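Local structure of intracellular protein transport protein USO1 (Saccharomyces cerevisiae S288c, 6LSU) at residues I167-E171 / E209-L213; I241-L247 / H285-P290; V314-P320 / T361-M365; L503-D507 / V545-D550; G633-F638 / R715-L720. The protein is required for protein transport from the ER to the Golgi complex, the present chain being its globular head without the coiled-coil tail. All coordinates share one frame; numbering follows the deposited sequence.

Contact 1 (I167-E171 / E209-L213); sequences IQLLE and EAILL
Glu209 of helix 204-218 meets helix 160-174 through both its aliphatic stem and its acid. CG of Glu209 rests on CG2 of Ile167 at 3.4 Å, while a bend at chi2 (60°) turns the carboxylate aside toward that of Glu171. The two side chains cross at about a right angle, their carboxylate planes 51° apart, with OE1 of Glu209 2.7 Å from OE2 of Glu171. Each acid also has a serine partner on helix 103-112: Ser107 OG binds OE1 of Glu209 and Ser110 OG binds OE1 of Glu171. Two acids this close, one of them buried, would probably raise the pKa of one. One residue on, the methyl of Ala210 meets CD1 of Ile167. Leu212 offers its CB to Glu171 OE1. Leu213 closes the row: both branch methyls reach CB of Leu170, with CD1 3.9 Å from it. The local axes run in the same direction at 25°, 9.6 Å apart, joining ARM 2 to ARM 3. Helix 103-112 covers the acidic side, Trp155 touches Ile167, Leu170 and Leu213, and helix 191-198 lies against Ile167, Ala210 and Leu213.

Contact 2 (I241-L247 / H285-P290); sequences IEEEGGL and HLLSEP
Gly246 passes Leu286 with their CA atoms 6.1 Å apart, just after Gly245 leaves helical backbone angles in a Schellman motif, positive phi (104°) accompanying bonds from Gly246 N to Ile241 O and from Gly245 N to Glu242 O. The chain thereby turns Leu247 onto the end of helix 280-287. There Glu289 reaches back, its chain extended beyond CG, and its OE2 accepts the backbone N-H of Leu247 at 2.7 Å through the syn lone pair. The bond is bent, 138° at the hydrogen. The same oxygen lies beside CB of Leu247, and the other, OE1, comes near CA of Gly246, where the absence of a side chain lets the carboxylate approach the backbone.

Leu247 adds the apolar part. Its CD1 lies 3.3 Å from CD1 of Leu286, and its CD2 reaches both the carbonyl O of Leu286 and the ring of Pro290, 3.8 Å from CD. Leu286, with CG anti to its backbone N, also places CD1 against CG2 of Ile241 at 3.8 Å. At the solvent side, OE1 of Glu242 approaches the edge of the His285 ring in its plane, 3.8 Å from CD2. OE1 of Glu242 also has OE1 of Glu289 nearby; a charged His285 would probably ease that repulsion.

Asn306 of helix 301-317 takes the carbonyl of Leu247. In this helical-repeat head, the Schellman turn and the leucine two residues beyond its glycine thus join ARM 4 to ARM 5.

Contact 3 (V314-P320 / T361-M365); sequences VSLTVEP and TAANM
Ser315 and Asn364 supply the directional polar bond of this contact. ND2 of Asn364 donates to OG of Ser315 at 3.1 Å, with 145° at the hydrogen, and the oxygen lies close to the amide plane, 14° out of it. The bond therefore fixes which way the amide is turned, leaving OD1 directed toward Pro320, whose CD is 3.9 Å away; Arg367 adds a weak bond to that oxygen. OG1 of Thr361 stands 3.5 Å from OG of Ser315, but its stronger partner is the carbonyl of Val357 in its own helix, and it makes a weak bond to the carbonyl of Leu311 in helix 301-317. Within the last turn of that helix, Thr317 OG1 bonds to Val314 O in the carbonyl plane.

Apolar contacts flank the polar pair. CG1 of Val314, anti to its backbone N (chi1 -178°), reaches both CG2 of Thr361, 3.8 Å off, and SD of Met365, 4.0 Å off. Val314 and Thr361 meet at about a right angle, branch against branch. Beyond the helix end, Val318 sets CG2 over the base of the Asn364 side chain, 3.6 Å from CB. The last helical turn supplies both the hydroxyl and Val314, and the loop adds Val318, joining the end of ARM 5 to ARM 6.

Around the contact, helix 325-333 covers Val318 and gives Gln329 to the carbonyl of Asn364. Val314 lies on helix 280-287 and on Val337, Met365 touches Val341 of helix 337-346, and helix 421-435 packs against Ala362 and Ala363.

Contact 4 (L503-D507 / V545-D550); sequences LLNYD and VTTGND
Asn549 and Leu504 contribute the most buried surface, and each works in a different way. Leu504, on helix 499-504, sends CG anti to its carbonyl carbon (chi1 -62°), which carries CD1 across to the short strand 546-547. That methyl meets CG1 of Val545 at 3.6 Å and CG2 of Thr547 at 3.7 Å, bridging alternate residues that both point toward it. Thr547 keeps its methyl for Leu504 and directs OG1 to Thr562.

Asn549 lies where the chain has left the strand. Its CB is 4.0 Å from the carbonyl O of Leu504, and the side chains of Asn549 and Asn505 cross at about a right angle, their amide planes 18° apart. Tyr506 is the third large contributor: its CB rests near the Asn549 amide, and Asp550 OD1 approaches CG of its ring obliquely at 4.1 Å.

Strand 546-547 pairs antiparallel with 557-558, and the contact joins ARM 8 to the region where ARM 9 begins. Ala559 and Ile563 of helix 559-568 also touch Leu504. Asn549 and Asp550 are poorly ordered, the residues directly after them are not modelled, and the chemistry follows suit: a firm apolar grip at Leu504 gives way to polar contacts of less ordered residues toward solvent.

Contact 5 (G633-F638 / R715-L720); sequences GVAYEF and RIRTAL
Glu637 and Arg715 form the salt bridge of this contact. Arg715, extended from CG to NE, brings the edge of its guanidinium to OE1 of Glu637, so that NE lies 3.3 Å from that oxygen with 161° at the hydrogen, and NH2 adds a second, longer bond. Both are weak. The oxygen lies in the guanidinium plane, but the carboxylate itself is turned almost square to it, 84° apart, so a single oxygen serves both N-H groups instead of the two oxygens pairing side by side. The other oxygen, OE2, comes to rest against CB of Ala719 at 3.6 Å.

Aromatic contacts use the same charged pair. CZ of Phe638 stands 3.6 Å above the middle of the guanidinium, the ring tilted by 59° and not stacked flat, while CG of Glu637 lies over the rim of one face of that ring.

The two segments are helix ends: helix 622-637, in ARM 10 of the armadillo-type helical repeats of the head, and helix 713-717, which packs on it near the end of the modelled chain. Each meets the other with a last turn and the loop behind it.

A polar contact lies at the Tyr636 ring edge, where the carbonyl O of Ala719 sits in the ring plane, 3.3 Å from CE2.

In the apolar packing, CD1 of Ile716 touches CG2 of Val634 at 4.0 Å. CD2 of Leu720 approaches the Tyr636 ring obliquely, 3.4 Å from CD2. Ile667 and Tyr663 of helix 660-673 back Ile716 and Leu720, and Phe651 meets the Tyr636 ring.

Five contacts follow one another along the chain, the first three in ARM 2 to ARM 6. Contacts 1 and 5 are buried; contacts 2, 3 and 4 are partly open at their rims. Contact 1 packs two mid-helix stretches, 2 and 5 join two helix ends, 3 sets a helix end against a continuing helix, and 4 a helix against a short strand. Only contacts 2 and 3 touch, their helices 280-287 and 301-317 being consecutive. Close acids mark contact 1, a carboxylate-to-backbone bond contact 2, an amide-to-hydroxyl bond contact 3, leucine packing with less ordered polar residues contact 4, and a salt bridge contact 5. Contacts 4 and 5 lie on the same side of the chain's centre.

Contact 1 (I167-E171 / E209-L213)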
# COMPACT_ATOMS: atom_id res chain seq x y z
N ILE A 167 -5.79 16.31 28.74
CA ILE A 167 -5.58 15.68 27.41
C ILE A 167 -4.86 14.35 27.63
O ILE A 167 -5.32 13.32 27.16
CB ILE A 167 -4.76 16.58 26.47
CG1 ILE A 167 -5.53 17.85 26.09
CG2 ILE A 167 -4.39 15.81 25.22
CD1 ILE A 167 -4.75 18.81 25.22
N GLN A 168 -3.74 14.39 28.36
CA GLN A 168 -2.90 13.20 28.59
C GLN A 168 -3.71 12.14 29.32
O GLN A 168 -3.59 10.94 28.89
CB GLN A 168 -1.63 13.59 29.36
CG GLN A 168 -0.70 14.41 28.49
CD GLN A 168 0.51 14.96 29.23
OE1 GLN A 168 0.44 15.42 30.36
NE2 GLN A 168 1.63 14.96 28.53
N LEU A 169 -4.51 12.51 30.33
CA LEU A 169 -5.27 11.53 31.15
C LEU A 169 -6.30 10.84 30.25
O LEU A 169 -6.39 9.61 30.28
CB LEU A 169 -5.92 12.20 32.36
CG LEU A 169 -6.59 11.24 33.35
CD1 LEU A 169 -5.62 10.17 33.83
CD2 LEU A 169 -7.16 12.02 34.53
N LEU A 170 -6.99 11.62 29.43
CA LEU A 170 -7.95 11.10 28.42
C LEU A 170 -7.29 10.19 27.39
O LEU A 170 -7.96 9.22 26.96
CB LEU A 170 -8.60 12.30 27.72
CG LEU A 170 -9.66 12.96 28.59
CD1 LEU A 170 -10.27 14.15 27.87
CD2 LEU A 170 -10.74 11.94 28.99
N GLU A 171 -6.06 10.51 26.97
CA GLU A 171 -5.30 9.62 26.07
C GLU A 171 -5.06 8.29 26.81
O GLU A 171 -5.13 7.27 26.19
CB GLU A 171 -3.94 10.22 25.65
CG GLU A 171 -3.97 11.26 24.57
CD GLU A 171 -2.55 11.81 24.36
OE1 GLU A 171 -1.81 11.29 23.48
OE2 GLU A 171 -2.12 12.69 25.15
N GLU A 209 -0.42 17.68 21.66
CA GLU A 209 -1.10 16.57 22.40
C GLU A 209 -2.53 16.36 21.90
O GLU A 209 -2.97 15.19 21.83
CB GLU A 209 -1.16 16.81 23.90
CG GLU A 209 -1.05 15.51 24.65
CD GLU A 209 0.26 14.79 24.36
OE1 GLU A 209 0.31 13.54 24.48
OE2 GLU A 209 1.23 15.50 24.03
N ALA A 210 -3.23 17.42 21.50
CA ALA A 210 -4.65 17.35 21.11
C ALA A 210 -4.80 16.62 19.77
O ALA A 210 -5.89 16.10 19.54
CB ALA A 210 -5.23 18.76 21.05
N ILE A 211 -3.80 16.68 18.87
CA ILE A 211 -3.80 15.90 17.58
C ILE A 211 -3.81 14.41 17.88
O ILE A 211 -4.62 13.71 17.27
CB ILE A 211 -2.57 16.29 16.72
CG1 ILE A 211 -2.53 17.79 16.47
CG2 ILE A 211 -2.63 15.51 15.39
CD1 ILE A 211 -1.28 18.27 15.83
N LEU A 212 -3.01 13.95 18.86
CA LEU A 212 -2.92 12.56 19.34
C LEU A 212 -4.28 12.13 19.92
O LEU A 212 -4.68 11.01 19.58
CB LEU A 212 -1.79 12.45 20.36
CG LEU A 212 -0.41 12.67 19.77
CD1 LEU A 212 0.69 12.52 20.79
CD2 LEU A 212 -0.18 11.69 18.62
N LEU A 213 -4.94 12.96 20.73
CA LEU A 213 -6.20 12.54 21.42
C LEU A 213 -7.26 12.49 20.32
O LEU A 213 -8.08 11.53 20.24
CB LEU A 213 -6.53 13.50 22.57
CG LEU A 213 -7.89 13.30 23.24
CD1 LEU A 213 -7.99 11.93 23.87
CD2 LEU A 213 -8.19 14.36 24.31

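Contact 2 (I241-L247 / H285-P290)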
# COMPACT_ATOMS: atom_id res chain seq x y z
N ILE A 241 0.52 21.86 9.71
CA ILE A 241 1.49 21.22 8.79
C ILE A 241 2.35 22.33 8.15
O ILE A 241 3.59 22.21 8.24
CB ILE A 241 0.80 20.33 7.74
CG1 ILE A 241 0.17 19.08 8.38
CG2 ILE A 241 1.78 19.93 6.60
CD1 ILE A 241 -0.84 18.40 7.54
N GLU A 242 1.75 23.37 7.54
CA GLU A 242 2.60 24.43 6.90
C GLU A 242 3.41 25.19 7.95
O GLU A 242 4.60 25.44 7.71
CB GLU A 242 1.86 25.39 5.99
CG GLU A 242 2.78 25.91 4.87
CD GLU A 242 3.76 24.94 4.18
OE1 GLU A 242 3.33 23.80 3.78
OE2 GLU A 242 4.95 25.31 4.04
N GLU A 243 2.83 25.47 9.11
CA GLU A 243 3.49 26.14 10.27
C GLU A 243 4.70 25.30 10.74
O GLU A 243 5.76 25.90 11.06
CB GLU A 243 2.41 26.38 11.32
CG GLU A 243 2.65 27.57 12.22
CD GLU A 243 1.66 27.56 13.38
OE1 GLU A 243 0.42 27.40 13.13
OE2 GLU A 243 2.13 27.62 14.53
N GLU A 244 4.64 23.97 10.71
CA GLU A 244 5.79 23.12 11.19
C GLU A 244 6.80 22.77 10.08
O GLU A 244 7.78 22.08 10.39
CB GLU A 244 5.23 21.88 11.87
CG GLU A 244 4.56 22.21 13.18
CD GLU A 244 5.51 22.73 14.24
OE1 GLU A 244 6.59 22.09 14.43
OE2 GLU A 244 5.16 23.74 14.92
N GLY A 245 6.58 23.21 8.84
CA GLY A 245 7.55 23.03 7.74
C GLY A 245 7.16 21.95 6.76
O GLY A 245 8.05 21.45 6.08
N GLY A 246 5.89 21.58 6.69
CA GLY A 246 5.39 20.62 5.69
C GLY A 246 6.04 19.26 5.86
O GLY A 246 6.27 18.80 7.01
N LEU A 247 6.37 18.61 4.75
CA LEU A 247 7.06 17.30 4.75
C LEU A 247 8.27 17.34 5.68
O LEU A 247 8.57 16.28 6.33
CB LEU A 247 7.47 16.96 3.32
CG LEU A 247 6.60 15.92 2.61
CD1 LEU A 247 5.14 15.98 3.04
CD2 LEU A 247 6.73 16.05 1.11
N HIS A 285 0.25 20.94 -2.71
CA HIS A 285 1.38 21.87 -2.40
C HIS A 285 2.42 21.11 -1.55
O HIS A 285 3.68 21.32 -1.75
CB HIS A 285 0.85 23.13 -1.73
CG HIS A 285 1.97 23.93 -1.18
ND1 HIS A 285 2.77 24.69 -2.02
CD2 HIS A 285 2.47 24.05 0.08
CE1 HIS A 285 3.72 25.26 -1.30
NE2 HIS A 285 3.56 24.90 -0.01
N LEU A 286 1.91 20.32 -0.58
CA LEU A 286 2.70 19.48 0.36
C LEU A 286 3.38 18.32 -0.38
O LEU A 286 4.55 18.13 -0.15
CB LEU A 286 1.72 18.93 1.41
CG LEU A 286 2.33 17.97 2.42
CD1 LEU A 286 3.31 18.73 3.30
CD2 LEU A 286 1.26 17.30 3.25
N LEU A 287 2.67 17.61 -1.27
CA LEU A 287 3.22 16.55 -2.12
C LEU A 287 4.30 17.13 -3.04
O LEU A 287 5.27 16.43 -3.38
CB LEU A 287 2.10 15.90 -2.91
CG LEU A 287 1.19 14.95 -2.13
CD1 LEU A 287 0.05 14.43 -3.01
CD2 LEU A 287 2.03 13.79 -1.63
N SER A 288 4.20 18.38 -3.41
CA SER A 288 5.08 18.96 -4.46
C SER A 288 6.36 19.49 -3.81
O SER A 288 7.33 19.72 -4.54
CB SER A 288 4.38 20.01 -5.29
OG SER A 288 4.61 21.30 -4.75
N GLU A 289 6.43 19.51 -2.48
CA GLU A 289 7.63 20.00 -1.77
C GLU A 289 8.94 19.39 -2.25
O GLU A 289 9.93 20.09 -2.43
CB GLU A 289 7.46 19.80 -0.28
CG GLU A 289 7.13 21.10 0.41
CD GLU A 289 6.44 20.90 1.75
OE1 GLU A 289 5.37 21.61 2.00
OE2 GLU A 289 7.00 20.08 2.53
N PRO A 290 9.08 18.06 -2.43
CA PRO A 290 10.39 17.51 -2.79
C PRO A 290 10.94 17.95 -4.17
O PRO A 290 12.08 17.71 -4.38
CB PRO A 290 10.14 16.01 -2.84
CG PRO A 290 8.87 15.82 -2.08
CD PRO A 290 8.04 17.05 -2.36

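Contact 3 (V314-P320 / T361-M365)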
# COMPACT_ATOMS: atom_id res chain seq x y z
N VAL A 314 -4.54 10.68 -0.63
CA VAL A 314 -5.07 10.68 -2.03
C VAL A 314 -5.73 9.33 -2.35
O VAL A 314 -6.89 9.36 -2.83
CB VAL A 314 -4.00 11.03 -3.07
CG1 VAL A 314 -4.61 11.08 -4.45
CG2 VAL A 314 -3.32 12.37 -2.76
N SER A 315 -5.08 8.21 -2.03
CA SER A 315 -5.57 6.85 -2.39
C SER A 315 -6.93 6.56 -1.76
O SER A 315 -7.78 6.10 -2.50
CB SER A 315 -4.62 5.75 -2.04
OG SER A 315 -3.70 5.52 -3.08
N LEU A 316 -7.11 6.82 -0.47
CA LEU A 316 -8.40 6.67 0.27
C LEU A 316 -9.60 7.20 -0.50
O LEU A 316 -10.62 6.48 -0.54
CB LEU A 316 -8.30 7.44 1.60
CG LEU A 316 -7.30 6.82 2.56
CD1 LEU A 316 -7.25 7.58 3.87
CD2 LEU A 316 -7.63 5.35 2.75
N THR A 317 -9.50 8.40 -1.07
CA THR A 317 -10.64 9.10 -1.71
C THR A 317 -11.05 8.36 -2.97
O THR A 317 -12.20 8.56 -3.38
CB THR A 317 -10.37 10.58 -2.01
OG1 THR A 317 -9.68 10.77 -3.24
CG2 THR A 317 -9.64 11.25 -0.87
N VAL A 318 -10.19 7.50 -3.54
CA VAL A 318 -10.39 6.83 -4.87
C VAL A 318 -10.22 5.32 -4.70
O VAL A 318 -9.70 4.63 -5.66
CB VAL A 318 -9.43 7.39 -5.93
CG1 VAL A 318 -9.69 8.84 -6.22
CG2 VAL A 318 -7.98 7.21 -5.55
N GLU A 319 -10.62 4.80 -3.54
CA GLU A 319 -10.67 3.32 -3.32
C GLU A 319 -11.62 2.72 -4.35
O GLU A 319 -12.79 3.09 -4.44
CB GLU A 319 -11.06 3.04 -1.85
CG GLU A 319 -11.35 1.58 -1.52
CD GLU A 319 -11.87 1.29 -0.11
OE1 GLU A 319 -12.19 0.12 0.17
OE2 GLU A 319 -11.96 2.24 0.72
N PRO A 320 -11.17 1.75 -5.18
CA PRO A 320 -12.04 1.16 -6.20
C PRO A 320 -13.25 0.40 -5.63
O PRO A 320 -13.10 -0.19 -4.56
CB PRO A 320 -11.11 0.18 -6.95
CG PRO A 320 -9.99 -0.10 -5.98
CD PRO A 320 -9.83 1.16 -5.15
N THR A 361 -0.65 5.07 -6.22
CA THR A 361 -1.58 6.19 -6.00
C THR A 361 -2.09 6.64 -7.40
O THR A 361 -3.37 6.65 -7.63
CB THR A 361 -0.94 7.30 -5.15
OG1 THR A 361 -0.52 6.77 -3.87
CG2 THR A 361 -1.91 8.45 -4.99
N ALA A 362 -1.19 6.97 -8.33
CA ALA A 362 -1.63 7.35 -9.70
C ALA A 362 -2.52 6.25 -10.26
O ALA A 362 -3.42 6.56 -11.00
CB ALA A 362 -0.47 7.64 -10.64
N ALA A 363 -2.26 4.99 -9.94
CA ALA A 363 -3.04 3.88 -10.55
C ALA A 363 -4.48 3.97 -10.01
O ALA A 363 -5.41 3.75 -10.75
CB ALA A 363 -2.36 2.54 -10.32
N ASN A 364 -4.64 4.21 -8.74
CA ASN A 364 -5.98 4.39 -8.13
C ASN A 364 -6.70 5.62 -8.72
O ASN A 364 -7.87 5.54 -9.06
CB ASN A 364 -5.84 4.55 -6.63
CG ASN A 364 -5.62 3.23 -5.95
OD1 ASN A 364 -6.24 2.21 -6.30
ND2 ASN A 364 -4.80 3.30 -4.91
N MET A 365 -5.97 6.68 -8.98
CA MET A 365 -6.50 7.91 -9.61
C MET A 365 -7.09 7.69 -11.02
O MET A 365 -8.04 8.45 -11.38
CB MET A 365 -5.40 8.96 -9.68
CG MET A 365 -4.91 9.35 -8.26
SD MET A 365 -4.15 10.94 -8.38
CE MET A 365 -2.49 10.60 -7.87

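Contact 4 (L503-D507 / V545-D550)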
# COMPACT_ATOMS: atom_id res chain seq x y z
N LEU A 503 9.10 -9.32 -26.96
CA LEU A 503 8.34 -10.58 -27.17
C LEU A 503 8.84 -11.37 -28.40
O LEU A 503 8.69 -12.62 -28.39
CB LEU A 503 6.87 -10.24 -27.35
CG LEU A 503 5.97 -11.44 -27.53
CD1 LEU A 503 5.81 -12.12 -26.21
CD2 LEU A 503 4.61 -11.09 -28.09
N LEU A 504 9.36 -10.72 -29.44
CA LEU A 504 9.57 -11.35 -30.77
C LEU A 504 11.05 -11.30 -31.19
O LEU A 504 11.37 -11.63 -32.33
CB LEU A 504 8.68 -10.67 -31.84
CG LEU A 504 7.16 -10.74 -31.62
CD1 LEU A 504 6.41 -9.80 -32.55
CD2 LEU A 504 6.64 -12.16 -31.83
N ASN A 505 11.93 -10.82 -30.32
CA ASN A 505 13.39 -10.77 -30.59
C ASN A 505 14.08 -11.63 -29.57
O ASN A 505 13.45 -11.99 -28.54
CB ASN A 505 14.01 -9.38 -30.59
CG ASN A 505 13.59 -8.56 -31.80
OD1 ASN A 505 12.67 -8.96 -32.52
ND2 ASN A 505 14.22 -7.40 -32.00
N TYR A 506 15.31 -12.02 -29.92
CA TYR A 506 16.16 -12.91 -29.12
C TYR A 506 17.10 -11.98 -28.36
O TYR A 506 17.66 -11.06 -28.99
CB TYR A 506 16.86 -13.95 -29.99
CG TYR A 506 17.83 -14.79 -29.21
CD1 TYR A 506 17.37 -15.75 -28.31
CD2 TYR A 506 19.19 -14.55 -29.28
CE1 TYR A 506 18.26 -16.47 -27.54
CE2 TYR A 506 20.09 -15.27 -28.51
CZ TYR A 506 19.63 -16.24 -27.65
OH TYR A 506 20.51 -16.96 -26.90
N ASP A 507 17.21 -12.17 -27.05
CA ASP A 507 18.20 -11.41 -26.24
C ASP A 507 19.06 -12.47 -25.56
O ASP A 507 18.53 -13.24 -24.75
CB ASP A 507 17.52 -10.42 -25.28
CG ASP A 507 18.46 -9.47 -24.56
OD1 ASP A 507 19.46 -9.05 -25.15
OD2 ASP A 507 18.20 -9.19 -23.38
N VAL A 545 1.37 -9.95 -36.76
CA VAL A 545 2.69 -9.27 -36.82
C VAL A 545 3.72 -10.26 -37.37
O VAL A 545 3.77 -11.43 -36.92
CB VAL A 545 3.12 -8.70 -35.45
CG1 VAL A 545 4.60 -8.49 -35.37
CG2 VAL A 545 2.40 -7.41 -35.13
N THR A 546 4.58 -9.76 -38.26
CA THR A 546 5.67 -10.50 -38.94
C THR A 546 7.01 -9.91 -38.49
O THR A 546 7.04 -8.70 -38.19
CB THR A 546 5.47 -10.37 -40.45
OG1 THR A 546 5.72 -8.97 -40.67
CG2 THR A 546 4.08 -10.78 -40.91
N THR A 547 8.07 -10.71 -38.43
CA THR A 547 9.39 -10.26 -37.91
C THR A 547 10.55 -10.76 -38.78
O THR A 547 10.29 -11.45 -39.80
CB THR A 547 9.59 -10.71 -36.46
OG1 THR A 547 9.90 -12.11 -36.48
CG2 THR A 547 8.38 -10.49 -35.59
N GLY A 548 11.77 -10.39 -38.38
CA GLY A 548 13.04 -11.01 -38.78
C GLY A 548 13.95 -11.23 -37.58
O GLY A 548 14.31 -10.23 -36.93
N ASN A 549 14.30 -12.49 -37.26
CA ASN A 549 15.13 -12.83 -36.07
C ASN A 549 15.69 -14.26 -36.14
O ASN A 549 15.27 -15.03 -37.03
CB ASN A 549 14.34 -12.60 -34.77
CG ASN A 549 15.13 -11.80 -33.76
OD1 ASN A 549 15.36 -10.61 -33.95
ND2 ASN A 549 15.56 -12.46 -32.70
N ASP A 550 16.58 -14.60 -35.19
CA ASP A 550 17.31 -15.90 -35.07
C ASP A 550 17.95 -16.20 -36.43
O ASP A 550 18.55 -17.30 -36.55
CB ASP A 550 16.39 -17.02 -34.55
CG ASP A 550 16.65 -17.51 -33.12
OD1 ASP A 550 17.71 -17.19 -32.55
OD2 ASP A 550 15.78 -18.24 -32.58

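Contact 5 (G633-F638 / R715-L720)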
# COMPACT_ATOMS: atom_id res chain seq x y z
N GLY A 633 -1.22 -30.64 -25.43
CA GLY A 633 -2.61 -30.94 -25.04
C GLY A 633 -3.55 -29.83 -25.45
O GLY A 633 -4.50 -30.13 -26.18
N VAL A 634 -3.28 -28.60 -25.02
CA VAL A 634 -4.19 -27.44 -25.25
C VAL A 634 -4.29 -27.27 -26.76
O VAL A 634 -5.41 -27.14 -27.25
CB VAL A 634 -3.75 -26.17 -24.48
CG1 VAL A 634 -4.40 -24.89 -25.03
CG2 VAL A 634 -4.01 -26.29 -22.99
N ALA A 635 -3.15 -27.29 -27.46
CA ALA A 635 -3.09 -27.15 -28.94
C ALA A 635 -3.98 -28.23 -29.55
O ALA A 635 -4.67 -27.94 -30.56
CB ALA A 635 -1.67 -27.26 -29.44
N TYR A 636 -4.00 -29.43 -28.95
CA TYR A 636 -4.89 -30.51 -29.44
C TYR A 636 -6.36 -30.05 -29.34
O TYR A 636 -7.07 -30.11 -30.35
CB TYR A 636 -4.63 -31.84 -28.74
CG TYR A 636 -5.72 -32.82 -29.09
CD1 TYR A 636 -6.01 -33.08 -30.41
CD2 TYR A 636 -6.51 -33.38 -28.13
CE1 TYR A 636 -7.06 -33.90 -30.77
CE2 TYR A 636 -7.57 -34.20 -28.47
CZ TYR A 636 -7.84 -34.47 -29.79
OH TYR A 636 -8.87 -35.28 -30.13
N GLU A 637 -6.79 -29.59 -28.16
CA GLU A 637 -8.19 -29.20 -27.80
C GLU A 637 -8.81 -28.15 -28.73
O GLU A 637 -10.06 -28.10 -28.82
CB GLU A 637 -8.20 -28.60 -26.40
CG GLU A 637 -9.58 -28.19 -25.94
CD GLU A 637 -10.40 -29.32 -25.36
OE1 GLU A 637 -11.64 -29.33 -25.56
OE2 GLU A 637 -9.80 -30.18 -24.67
N PHE A 638 -8.02 -27.32 -29.38
CA PHE A 638 -8.56 -26.26 -30.27
C PHE A 638 -8.04 -26.50 -31.69
O PHE A 638 -8.13 -25.58 -32.53
CB PHE A 638 -8.26 -24.90 -29.61
CG PHE A 638 -8.82 -24.81 -28.20
CD1 PHE A 638 -10.19 -24.67 -27.99
CD2 PHE A 638 -8.00 -24.92 -27.09
CE1 PHE A 638 -10.71 -24.62 -26.71
CE2 PHE A 638 -8.53 -24.84 -25.80
CZ PHE A 638 -9.89 -24.69 -25.61
N ARG A 715 -10.77 -29.59 -17.85
CA ARG A 715 -10.69 -29.54 -19.34
C ARG A 715 -9.25 -29.78 -19.81
O ARG A 715 -9.11 -30.44 -20.82
CB ARG A 715 -11.20 -28.20 -19.88
CG ARG A 715 -11.52 -28.26 -21.36
CD ARG A 715 -11.91 -26.91 -21.94
NE ARG A 715 -12.25 -27.00 -23.35
CZ ARG A 715 -12.91 -26.06 -24.02
NH1 ARG A 715 -13.27 -24.94 -23.42
NH2 ARG A 715 -13.19 -26.22 -25.31
N ILE A 716 -8.22 -29.25 -19.14
CA ILE A 716 -6.80 -29.40 -19.59
C ILE A 716 -6.50 -30.89 -19.46
O ILE A 716 -6.29 -31.57 -20.50
CB ILE A 716 -5.80 -28.54 -18.78
CG1 ILE A 716 -6.12 -27.04 -18.75
CG2 ILE A 716 -4.38 -28.79 -19.29
CD1 ILE A 716 -6.66 -26.51 -20.04
N ARG A 717 -6.53 -31.38 -18.21
CA ARG A 717 -6.17 -32.77 -17.81
C ARG A 717 -6.84 -33.80 -18.73
O ARG A 717 -6.17 -34.82 -18.98
CB ARG A 717 -6.63 -33.04 -16.37
CG ARG A 717 -6.15 -34.38 -15.82
CD ARG A 717 -6.62 -34.68 -14.41
NE ARG A 717 -8.07 -34.91 -14.32
CZ ARG A 717 -8.93 -34.19 -13.60
NH1 ARG A 717 -8.53 -33.16 -12.87
NH2 ARG A 717 -10.22 -34.51 -13.62
N THR A 718 -8.07 -33.56 -19.20
CA THR A 718 -8.86 -34.55 -19.99
C THR A 718 -8.91 -34.16 -21.48
O THR A 718 -9.89 -34.54 -22.16
CB THR A 718 -10.29 -34.72 -19.45
OG1 THR A 718 -11.20 -33.76 -19.98
CG2 THR A 718 -10.35 -34.67 -17.94
N ALA A 719 -7.92 -33.42 -21.97
CA ALA A 719 -7.92 -32.97 -23.38
C ALA A 719 -7.77 -34.20 -24.29
O ALA A 719 -8.53 -34.29 -25.27
CB ALA A 719 -6.83 -31.95 -23.61
N LEU A 720 -6.83 -35.10 -23.97
CA LEU A 720 -6.51 -36.29 -24.82
C LEU A 720 -7.56 -37.38 -24.60
O LEU A 720 -7.92 -38.07 -25.57
CB LEU A 720 -5.11 -36.80 -24.48
CG LEU A 720 -3.98 -35.85 -24.87
CD1 LEU A 720 -2.69 -36.61 -25.11
CD2 LEU A 720 -4.33 -35.03 -26.10